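Local coordinates for geranyltranstransferase (Staphylococcus aureus, PDB 1RTR), which catalyses the head-to-tail condensation of isopentenyl diphosphate with an allylic diphosphate to make farnesyl diphosphate, a precursor for isoprenoid biosynthesis, at the interface of chains A and B. Coordinates in Å, arbitrary orientation; residue numbers count along the deposited sequence, not the author numbering. Chains: chain A/B, geranyltranstransferase.

Contact 1 and contact 2 are neighbouring patches of one two-fold interface, their C-alpha centres about 8 Å apart, and each recurs with the chains exchanged. A:Met26, A:Leu30 and B:Gly152 belong to both. Helices 30-38 and 105-124 of chain A, with the loop leading into the first, form one side of each patch, and B:147-159, a loop running into helix 150-159, forms the other. Contact 1 supplies a polar bond and a bridging water, whereas contact 2 is apolar and centres on a methionine. Contact 1 therefore adds a bond with defined geometry to a surface that contact 2 holds by packing. The pairing is probably the homodimer typical of polyprenyl synthases.

Contact 1: the interface of chains A and B. Residues chain A 21-22, 26, 30-31, 34, 114, 118; chain B 147-148, 152.
B:His147 sits in the loop just before helix 150-159, its backbone torsions close to helical, and directs its side chain between A:Glu31 and A:Lys118, residues of helices 30-38 and 105-124. In this all-helical polyprenyl synthase the histidine is the polar centre of the patch. Its CG lies between the backbone N and the carbonyl carbon (chi1 70°), which carries the imidazole into chain A. There ND1 donates to the carboxylate oxygen OE1 of A:Glu31 over 2.7 Å, at 157° at the hydrogen. The donor meets OE1 nearly end-on to the C-O bond, and OE1 stays close to the ring plane, although carboxylate and ring are turned 49° from each other. The glutamate chain bends at its second torsion, and the two side chains cross at about a right angle. B:Val148 CG1 rests 3.6 Å above the imidazole plane, toward its rim, and should limit tilting. Beyond the other ring nitrogen, A:Lys118 NZ is 5.1 Å from B:His147 NE2; a charged lysine there might disfavour a proton on NE2, while the carboxylate would favour one, so the net effect on ionisation cannot be read from the geometry. A water ties the backbones together, 3.0 Å from B:His147 N and 2.9 Å from A:Ala114 O. Packing surrounds the base of the histidine: A:Leu30 CD2 touches its CB at 3.6 Å, and the sulfur of A:Met34 reaches the same carbon from a perpendicular side chain. A:Ile21 CG2 passes alongside CE1. At the far end the A:Met26 chain bends at its last torsion, bringing methyl CE to 3.8 Å from B:Gly152 CA and also against the backbone of B:His147 and B:Val148.

Contact 2: the interface of chains A and B. Residues chain A 26, 28-30, 106, 110; chain B 151-152, 155-156, 159.
B:Met155 lays its thioether against A:Leu30, A:Trp106 and A:Leu110 of chain A, a worked case of a thioether chain whose bends match the partner's surface. Each part of the chain finds its own neighbour. CG lies against A:Leu30 CB at 3.4 Å and is also flanked by both methyls of that leucine. The sulfur SD comes to 3.3 Å from A:Trp106 CZ3, on the six-membered ring of the indole. The methyl CE continues past the indole atoms CZ3 and CE3 and ends 3.3 Å from A:Leu110 CD1, the two side chains sliding by one another in opposite directions. Bends at the second and third torsions (chi2 -57°, chi3 119°) turn the chain so that sulfur and methyl face different partners.

Around this core, B:Val151, one turn earlier in helix 150-159, sets CG2 against A:Leu30 CD2 at 3.8 Å, its side chain at about a right angle to the leucine; the same methyl lies near the backbone oxygen of A:Leu110. A:Trp106 and A:Leu110 are themselves one turn apart in helix 105-124 of this polyprenyl synthase, which places indole and isobutyl group side by side. A:Trp106 CG stands between its backbone N and carbonyl carbon (chi1 63°), swinging the indole toward the partner helix, where CH2 also approaches the backbone of B:Gln159.

Farther out, A:Thr28 lies over helix 150-159, its CG2 facing B:Met155 CB, the backbone of B:Leu156 and the amide of B:Gln159. No polar atom of one side comes within bonding reach of the other, so the glutamine contributes by packing. Its chain is extended beyond CG, and its amide carbon CD lies 3.8 Å from A:Thr28 CG2, while its nitrogen NE2 sits 3.4 Å from A:Thr28 CA.

Contact 1: the interface of chains A and B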
# COMPACT_ATOMS: atom_id res chain seq x y z
N ILE A 21 3.70 6.15 14.85
CA ILE A 21 2.66 6.98 14.26
C ILE A 21 2.44 8.19 15.17
O ILE A 21 2.25 8.03 16.37
CB ILE A 21 1.34 6.17 14.07
CG1 ILE A 21 1.58 4.85 13.33
CG2 ILE A 21 0.26 7.00 13.36
CD1 ILE A 21 2.14 5.01 11.91
N ASN A 22 2.50 9.38 14.60
CA ASN A 22 2.28 10.61 15.37
C ASN A 22 0.79 10.93 15.50
O ASN A 22 0.00 10.66 14.58
CB ASN A 22 3.01 11.80 14.74
CG ASN A 22 4.50 11.74 14.97
OD1 ASN A 22 4.97 11.50 16.09
ND2 ASN A 22 5.26 11.96 13.91
N MET A 26 -5.98 15.95 12.49
CA MET A 26 -7.33 16.16 11.96
C MET A 26 -8.43 15.79 12.97
O MET A 26 -9.62 15.90 12.66
CB MET A 26 -7.52 15.37 10.66
CG MET A 26 -7.05 16.10 9.39
SD MET A 26 -7.35 15.19 7.83
CE MET A 26 -5.93 14.15 7.80
N LEU A 30 -8.26 7.55 13.71
CA LEU A 30 -7.45 6.80 12.74
C LEU A 30 -6.14 6.33 13.33
O LEU A 30 -5.81 5.14 13.26
CB LEU A 30 -7.21 7.61 11.46
CG LEU A 30 -6.47 6.95 10.29
CD1 LEU A 30 -7.19 5.69 9.79
CD2 LEU A 30 -6.30 7.92 9.16
N GLU A 31 -5.38 7.24 13.92
CA GLU A 31 -4.08 6.86 14.44
C GLU A 31 -4.12 6.09 15.77
O GLU A 31 -3.21 5.32 16.06
CB GLU A 31 -3.09 8.03 14.45
CG GLU A 31 -3.70 9.42 14.39
CD GLU A 31 -4.17 9.84 13.02
OE1 GLU A 31 -3.35 9.95 12.09
OE2 GLU A 31 -5.38 10.09 12.87
N MET A 34 -4.79 2.67 14.28
CA MET A 34 -3.53 2.17 13.74
C MET A 34 -2.64 1.64 14.86
O MET A 34 -2.19 0.49 14.82
CB MET A 34 -2.78 3.27 12.96
CG MET A 34 -3.37 3.63 11.58
SD MET A 34 -2.89 5.27 10.93
CE MET A 34 -1.27 4.94 10.38
N ALA A 114 -4.08 2.82 5.70
CA ALA A 114 -3.09 3.77 6.14
C ALA A 114 -1.78 3.08 6.50
O ALA A 114 -0.68 3.57 6.17
CB ALA A 114 -3.63 4.60 7.33
N LYS A 118 1.76 3.71 5.07
CA LYS A 118 2.86 4.18 5.93
C LYS A 118 4.15 3.35 5.75
O LYS A 118 5.26 3.90 5.79
CB LYS A 118 2.44 4.24 7.41
CG LYS A 118 3.49 4.82 8.34
CD LYS A 118 3.70 6.32 8.12
CE LYS A 118 4.39 6.96 9.32
NZ LYS A 118 5.50 7.90 8.92
N HIS B 147 -2.30 8.68 6.06
CA HIS B 147 -3.16 9.11 7.15
C HIS B 147 -3.29 10.63 7.28
O HIS B 147 -4.24 11.12 7.89
CB HIS B 147 -2.77 8.45 8.48
CG HIS B 147 -1.47 8.93 9.05
ND1 HIS B 147 -1.40 9.68 10.20
CD2 HIS B 147 -0.20 8.75 8.63
CE1 HIS B 147 -0.13 9.94 10.47
NE2 HIS B 147 0.62 9.40 9.53
N VAL B 148 -2.34 11.37 6.72
CA VAL B 148 -2.42 12.83 6.70
C VAL B 148 -2.85 13.35 5.32
O VAL B 148 -2.78 14.55 5.05
CB VAL B 148 -1.08 13.51 7.15
CG1 VAL B 148 -0.54 12.88 8.43
CG2 VAL B 148 -0.04 13.46 6.04
N GLY B 152 -6.78 9.83 5.65
CA GLY B 152 -7.16 10.71 6.74
C GLY B 152 -8.33 11.60 6.36
O GLY B 152 -9.24 11.84 7.17
O HOH W 1 -0.34 6.45 6.10

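Contact 2: the interface of chains A and B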
# COMPACT_ATOMS: atom_id res chain seq x y z
N MET A 26 -5.98 15.95 12.49
CA MET A 26 -7.33 16.16 11.96
C MET A 26 -8.43 15.79 12.97
O MET A 26 -9.62 15.90 12.66
CB MET A 26 -7.52 15.37 10.66
CG MET A 26 -7.05 16.10 9.39
SD MET A 26 -7.35 15.19 7.83
CE MET A 26 -5.93 14.15 7.80
N THR A 28 -9.26 12.65 14.47
CA THR A 28 -9.98 11.39 14.28
C THR A 28 -9.28 10.27 15.05
O THR A 28 -8.15 10.43 15.53
CB THR A 28 -10.12 10.98 12.79
OG1 THR A 28 -8.82 10.87 12.19
CG2 THR A 28 -10.80 12.07 11.97
N GLN A 29 -9.95 9.13 15.14
CA GLN A 29 -9.40 7.97 15.83
C GLN A 29 -8.44 7.15 14.97
O GLN A 29 -7.87 6.17 15.46
CB GLN A 29 -10.53 7.06 16.30
CG GLN A 29 -11.65 7.75 17.05
CD GLN A 29 -12.70 6.75 17.48
OE1 GLN A 29 -13.25 6.03 16.64
NE2 GLN A 29 -12.95 6.69 18.78
N LEU A 30 -8.26 7.55 13.71
CA LEU A 30 -7.45 6.80 12.74
C LEU A 30 -6.14 6.33 13.33
O LEU A 30 -5.81 5.14 13.26
CB LEU A 30 -7.21 7.61 11.46
CG LEU A 30 -6.47 6.95 10.29
CD1 LEU A 30 -7.19 5.69 9.79
CD2 LEU A 30 -6.30 7.92 9.16
N TRP A 106 -15.52 0.62 9.18
CA TRP A 106 -14.94 1.66 8.32
C TRP A 106 -13.62 2.20 8.84
O TRP A 106 -12.69 2.43 8.05
CB TRP A 106 -15.95 2.79 7.94
CG TRP A 106 -16.50 3.63 9.08
CD1 TRP A 106 -17.68 3.44 9.72
CD2 TRP A 106 -15.89 4.79 9.68
NE1 TRP A 106 -17.85 4.39 10.70
CE2 TRP A 106 -16.77 5.24 10.70
CE3 TRP A 106 -14.69 5.49 9.48
CZ2 TRP A 106 -16.49 6.35 11.51
CZ3 TRP A 106 -14.42 6.61 10.29
CH2 TRP A 106 -15.31 7.02 11.29
N LEU A 110 -9.82 1.59 6.87
CA LEU A 110 -8.96 2.73 6.64
C LEU A 110 -7.70 2.70 7.51
O LEU A 110 -6.63 3.15 7.08
CB LEU A 110 -9.75 4.05 6.81
CG LEU A 110 -10.94 4.28 5.86
CD1 LEU A 110 -11.78 5.45 6.28
CD2 LEU A 110 -10.52 4.47 4.39
N VAL B 151 -6.39 9.01 2.95
CA VAL B 151 -7.20 8.20 3.88
C VAL B 151 -7.63 8.96 5.13
O VAL B 151 -8.75 8.78 5.58
CB VAL B 151 -6.66 6.73 4.19
CG1 VAL B 151 -5.52 6.32 3.29
CG2 VAL B 151 -6.31 6.53 5.66
N GLY B 152 -6.78 9.83 5.65
CA GLY B 152 -7.16 10.71 6.74
C GLY B 152 -8.33 11.60 6.36
O GLY B 152 -9.24 11.84 7.17
N MET B 155 -11.36 9.48 6.66
CA MET B 155 -11.71 9.37 8.08
C MET B 155 -12.61 10.55 8.44
O MET B 155 -13.75 10.35 8.89
CB MET B 155 -10.47 9.42 8.97
CG MET B 155 -10.00 8.10 9.54
SD MET B 155 -11.14 7.11 10.54
CE MET B 155 -11.16 5.75 9.54
N LEU B 156 -12.09 11.76 8.22
CA LEU B 156 -12.81 13.00 8.53
C LEU B 156 -14.17 13.01 7.88
O LEU B 156 -15.16 13.31 8.54
CB LEU B 156 -12.01 14.23 8.10
CG LEU B 156 -11.81 15.34 9.14
CD1 LEU B 156 -11.53 16.69 8.47
CD2 LEU B 156 -12.98 15.45 10.10
N GLN B 159 -16.47 10.39 9.56
CA GLN B 159 -16.76 10.86 10.92
C GLN B 159 -17.81 11.98 10.93
O GLN B 159 -18.47 12.21 11.94
CB GLN B 159 -15.47 11.38 11.56
CG GLN B 159 -15.54 11.66 13.05
CD GLN B 159 -14.18 12.05 13.61
OE1 GLN B 159 -13.84 13.24 13.66
NE2 GLN B 159 -13.39 11.06 14.02